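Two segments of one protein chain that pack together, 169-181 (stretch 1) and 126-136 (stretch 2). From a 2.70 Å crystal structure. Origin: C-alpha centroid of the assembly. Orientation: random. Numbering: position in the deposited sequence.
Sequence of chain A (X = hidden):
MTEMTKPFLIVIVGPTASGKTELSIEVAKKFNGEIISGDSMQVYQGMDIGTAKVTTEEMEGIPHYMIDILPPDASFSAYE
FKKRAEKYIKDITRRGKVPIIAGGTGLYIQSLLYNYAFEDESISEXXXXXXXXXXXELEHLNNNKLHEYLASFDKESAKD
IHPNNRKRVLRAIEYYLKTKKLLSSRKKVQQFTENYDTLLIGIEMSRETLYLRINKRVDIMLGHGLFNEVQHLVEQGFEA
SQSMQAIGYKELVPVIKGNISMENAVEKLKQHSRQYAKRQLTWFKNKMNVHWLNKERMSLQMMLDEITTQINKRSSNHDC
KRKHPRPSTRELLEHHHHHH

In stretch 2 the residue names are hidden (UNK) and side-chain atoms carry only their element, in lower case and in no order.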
# COMPACT_ATOMS: atom_id res chain seq x y z
N VAL A 169 13.59 18.83 -2.44
CA VAL A 169 13.27 19.89 -3.37
C VAL A 169 12.63 19.31 -4.62
O VAL A 169 11.65 19.87 -5.13
CB VAL A 169 14.52 20.72 -3.77
CG1 VAL A 169 14.16 21.79 -4.79
CG2 VAL A 169 15.11 21.38 -2.54
N LEU A 170 13.15 18.21 -5.13
CA LEU A 170 12.55 17.61 -6.32
C LEU A 170 11.14 17.11 -6.01
O LEU A 170 10.22 17.33 -6.78
CB LEU A 170 13.40 16.44 -6.85
CG LEU A 170 14.66 16.81 -7.62
CD1 LEU A 170 15.49 15.54 -7.88
CD2 LEU A 170 14.29 17.51 -8.92
N ARG A 171 11.00 16.45 -4.87
CA ARG A 171 9.71 15.95 -4.47
C ARG A 171 8.66 17.06 -4.52
O ARG A 171 7.53 16.84 -4.94
CB ARG A 171 9.79 15.39 -3.06
CG ARG A 171 9.43 13.94 -2.98
CD ARG A 171 8.13 13.76 -2.21
NE ARG A 171 6.94 14.33 -2.86
CZ ARG A 171 6.43 13.91 -4.02
NH1 ARG A 171 5.34 14.49 -4.50
NH2 ARG A 171 7.01 12.92 -4.69
N ALA A 172 9.05 18.26 -4.11
CA ALA A 172 8.16 19.39 -4.13
C ALA A 172 7.92 19.81 -5.59
O ALA A 172 6.79 19.95 -6.03
CB ALA A 172 8.74 20.55 -3.34
N ILE A 173 9.00 20.00 -6.34
CA ILE A 173 8.89 20.37 -7.75
C ILE A 173 8.13 19.29 -8.52
O ILE A 173 7.34 19.59 -9.41
CB ILE A 173 10.28 20.56 -8.35
CG1 ILE A 173 10.95 21.75 -7.67
CG2 ILE A 173 10.18 20.78 -9.85
CD1 ILE A 173 12.41 21.84 -7.94
N GLU A 174 8.37 18.04 -8.17
CA GLU A 174 7.70 16.91 -8.80
C GLU A 174 6.19 16.94 -8.57
O GLU A 174 5.40 16.75 -9.51
CB GLU A 174 8.28 15.61 -8.26
CG GLU A 174 7.66 14.36 -8.83
CD GLU A 174 8.18 13.09 -8.17
OE1 GLU A 174 7.74 12.00 -8.61
OE2 GLU A 174 9.01 13.20 -7.22
N TYR A 175 5.79 17.17 -7.32
CA TYR A 175 4.38 17.23 -6.92
C TYR A 175 3.60 18.33 -7.65
O TYR A 175 2.51 18.10 -8.17
CB TYR A 175 4.29 17.46 -5.42
CG TYR A 175 2.89 17.63 -4.92
CD1 TYR A 175 2.08 16.52 -4.67
CD2 TYR A 175 2.36 18.89 -4.71
CE1 TYR A 175 0.77 16.67 -4.22
CE2 TYR A 175 1.07 19.05 -4.27
CZ TYR A 175 0.27 17.95 -4.02
OH TYR A 175 -1.01 18.15 -3.57
N TYR A 176 4.18 19.53 -7.65
CA TYR A 176 3.62 20.70 -8.32
C TYR A 176 3.37 20.40 -9.79
O TYR A 176 2.24 20.47 -10.27
CB TYR A 176 4.59 21.88 -8.21
CG TYR A 176 4.14 23.07 -9.01
CD1 TYR A 176 2.88 23.64 -8.79
CD2 TYR A 176 4.94 23.62 -10.01
CE1 TYR A 176 2.43 24.71 -9.54
CE2 TYR A 176 4.49 24.70 -10.78
CZ TYR A 176 3.23 25.24 -10.54
OH TYR A 176 2.76 26.32 -11.26
N LEU A 177 4.45 20.09 -10.51
CA LEU A 177 4.37 19.79 -11.93
C LEU A 177 3.26 18.80 -12.32
O LEU A 177 2.73 18.89 -13.42
CB LEU A 177 5.72 19.26 -12.45
CG LEU A 177 6.62 20.15 -13.33
CD1 LEU A 177 5.77 21.05 -14.25
CD2 LEU A 177 7.51 21.00 -12.45
N LYS A 178 2.92 17.88 -11.42
CA LYS A 178 1.88 16.90 -11.69
C LYS A 178 0.48 17.44 -11.37
O LYS A 178 -0.38 17.57 -12.25
CB LYS A 178 2.12 15.62 -10.89
CG LYS A 178 3.25 14.76 -11.42
CD LYS A 178 3.49 13.52 -10.55
CE LYS A 178 4.60 12.66 -11.15
NZ LYS A 178 5.00 11.57 -10.24
N THR A 179 0.25 17.74 -10.10
CA THR A 179 -1.03 18.26 -9.64
C THR A 179 -1.22 19.75 -9.91
O THR A 179 -2.32 20.28 -9.78
CB THR A 179 -1.20 18.05 -8.15
OG1 THR A 179 -2.49 18.54 -7.75
CG2 THR A 179 -0.13 18.80 -7.40
N LYS A 180 -0.14 20.43 -10.27
CA LYS A 180 -0.20 21.86 -10.57
C LYS A 180 -0.65 22.70 -9.39
O LYS A 180 -1.00 23.87 -9.54
CB LYS A 180 -1.15 22.10 -11.75
CG LYS A 180 -0.50 22.65 -13.00
CD LYS A 180 -0.06 24.11 -12.83
CE LYS A 180 0.71 24.57 -14.06
NZ LYS A 180 1.88 23.65 -14.28
N LYS A 181 -0.66 22.10 -8.20
CA LYS A 181 -1.07 22.84 -7.02
C LYS A 181 -0.05 22.77 -5.89
O LYS A 181 0.92 22.00 -5.94
CB LYS A 181 -2.43 22.35 -6.52
CG LYS A 181 -2.44 20.94 -5.97
CD LYS A 181 -3.84 20.47 -5.63
CE LYS A 181 -3.85 19.03 -5.16
NZ LYS A 181 -5.22 18.53 -4.86
N UNK A 126 -0.04 11.04 -19.31
CA UNK A 126 0.60 12.04 -20.17
C UNK A 126 1.54 12.90 -19.32
O UNK A 126 2.73 13.06 -19.65
c UNK A 126 -0.90 12.38 -22.19
c UNK A 126 -0.46 12.93 -20.84
o UNK A 126 -0.27 11.40 -22.66
o UNK A 126 -1.87 12.94 -22.78
N UNK A 127 1.00 13.45 -18.23
CA UNK A 127 1.78 14.28 -17.30
C UNK A 127 2.97 13.44 -16.82
O UNK A 127 4.04 13.97 -16.53
c UNK A 127 0.90 14.72 -16.10
c UNK A 127 1.01 16.22 -15.72
c UNK A 127 1.05 18.51 -16.87
c UNK A 127 0.39 17.13 -16.79
n UNK A 127 0.88 19.38 -15.66
N UNK A 128 2.79 12.12 -16.75
CA UNK A 128 3.86 11.24 -16.34
C UNK A 128 5.10 11.46 -17.19
O UNK A 128 6.22 11.41 -16.69
se UNK A 128 2.19 10.09 -14.13
c UNK A 128 3.00 9.98 -12.47
c UNK A 128 3.44 9.78 -16.49
c UNK A 128 3.26 9.07 -15.16
N UNK A 129 4.88 11.70 -18.48
CA UNK A 129 5.97 11.93 -19.43
C UNK A 129 6.46 13.37 -19.32
O UNK A 129 7.67 13.62 -19.25
c UNK A 129 7.15 10.05 -24.00
n UNK A 129 8.46 10.75 -24.25
c UNK A 129 5.49 11.65 -20.87
c UNK A 129 6.62 11.37 -21.86
c UNK A 129 6.10 10.88 -23.22
N UNK A 130 5.51 14.29 -19.32
CA UNK A 130 5.80 15.72 -19.22
C UNK A 130 6.61 15.98 -17.95
O UNK A 130 7.68 16.57 -18.00
n UNK A 130 3.96 19.39 -17.42
c UNK A 130 4.48 16.52 -19.18
c UNK A 130 4.58 18.05 -19.36
c UNK A 130 4.96 18.81 -18.08
o UNK A 130 6.14 18.88 -17.69
N UNK A 131 6.08 15.53 -16.82
CA UNK A 131 6.73 15.72 -15.52
C UNK A 131 8.08 15.04 -15.43
O UNK A 131 9.06 15.63 -14.95
c UNK A 131 5.83 15.20 -14.38
c UNK A 131 6.59 15.23 -13.05
c UNK A 131 4.57 16.06 -14.29
N UNK A 132 8.14 13.79 -15.87
CA UNK A 132 9.37 13.02 -15.82
C UNK A 132 10.37 13.66 -16.77
O UNK A 132 11.50 13.94 -16.39
c UNK A 132 9.12 11.56 -16.21
c UNK A 132 10.02 10.45 -14.10
c UNK A 132 11.05 9.47 -13.53
n UNK A 132 10.88 9.19 -12.06
c UNK A 132 10.13 10.57 -15.63
N UNK A 133 9.95 13.90 -18.00
CA UNK A 133 10.84 14.50 -18.98
C UNK A 133 11.37 15.83 -18.51
O UNK A 133 12.55 16.11 -18.66
c UNK A 133 10.14 13.42 -21.14
c UNK A 133 9.25 13.63 -22.35
c UNK A 133 11.59 13.07 -21.55
c UNK A 133 10.13 14.69 -20.31
N UNK A 134 10.48 16.65 -17.96
CA UNK A 134 10.83 17.99 -17.47
C UNK A 134 11.77 17.90 -16.28
O UNK A 134 12.64 18.76 -16.10
c UNK A 134 9.63 20.25 -17.24
c UNK A 134 10.64 22.40 -16.44
n UNK A 134 11.55 22.53 -17.63
c UNK A 134 10.40 20.93 -16.11
c UNK A 134 9.55 18.74 -17.08
N UNK A 135 11.59 16.86 -15.46
CA UNK A 135 12.42 16.64 -14.28
C UNK A 135 13.82 16.23 -14.75
O UNK A 135 14.82 16.75 -14.27
c UNK A 135 10.14 14.69 -11.75
c UNK A 135 10.66 15.93 -12.46
c UNK A 135 11.82 15.55 -13.39
c UNK A 135 11.12 16.97 -11.44
N UNK A 136 13.87 15.29 -15.68
CA UNK A 136 15.15 14.84 -16.21
C UNK A 136 15.84 16.03 -16.88
O UNK A 136 17.06 16.05 -17.01
c UNK A 136 16.01 11.65 -18.24
c UNK A 136 15.84 10.66 -17.08
n UNK A 136 15.67 9.25 -17.56
c UNK A 136 14.94 13.68 -17.19
c UNK A 136 16.23 13.08 -17.73

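Position 126 carries two carbons, the second bearing two oxygens: a short carboxylate, Asp126. It lies out of reach of stretch 1, exposed, where a charge is readily hydrated.

At 127, four carbons in a row end in a nitrogen. The CA-to-CB bond points toward stretch 1, and the nitrogen lies 2.9 Å from Leu177 O. This is Lys127, and NZ donates a hydrogen bond to that carbonyl, which lies near the end of its helix, where no backbone amide of stretch 1 takes it up. Its CG also lies 4.0 Å from Lys178 O.

Position 128 has two carbons, a selenium and a terminal carbon, unbranched. Its CA-to-CB bond points away, yet the terminal carbon lies 3.4 Å from Lys178 NZ. The selenium marks selenomethionine, Met128, whose flexible chain can bend back in this way.

Position 129, again four carbons and a nitrogen, is Lys129; exposed and out of reach, it leaves its ammonium to solvent.

Position 130 has three carbons, the third bearing one oxygen and one nitrogen, the pattern of an amide. The nitrogen lies 4.0 Å from Leu177 CD1, a contact without a hydrogen bond. This is Gln130, at the margin.

At 131 there are three carbons, CB carrying the other two, and the CA-to-CB bond points toward stretch 1. One fork carbon lies 3.4 Å from Lys178 CG and 3.9 Å from Leu177 CB. This is Val131, buried; its compact fork fits where the backbones come close, its CA 5.9 Å from Leu177 CA.

Position 132 has four carbons and a nitrogen, Lys132, exposed and making no contact.

Position 133 has four carbons forked at the second, Leu133, exposed and out of reach.

Position 134, four carbons then nitrogen, is Lys134. Its CA-to-CB bond points toward stretch 1, but its end leads away, keeping the charge off the apolar surface.

Position 135 shows four carbons forked at the second. One fork carbon lies 4.1 Å from Leu170 CD2 and 4.2 Å from Ile173 CG2; the other lies 3.8 Å from Glu174 CG. This is Leu135, whose branched apolar end suits this mixed surface of methyls and methylene.

Position 136, four carbons and a nitrogen, is Lys136, exposed and out of reach.

The two helices run roughly antiparallel, at 145°, with axes 9.4 Å apart at closest approach. Val131 and Leu135, one turn apart, supply the apolar packing, and Lys127, one turn before Val131, adds the polar tie to Leu177 O. Within stretch 1, Glu174 forms salt bridges with Arg171 and Lys178, pairing its charge beside the apolar packing.

Stretch 2, residues 126-136: DKMKQVKLKLK
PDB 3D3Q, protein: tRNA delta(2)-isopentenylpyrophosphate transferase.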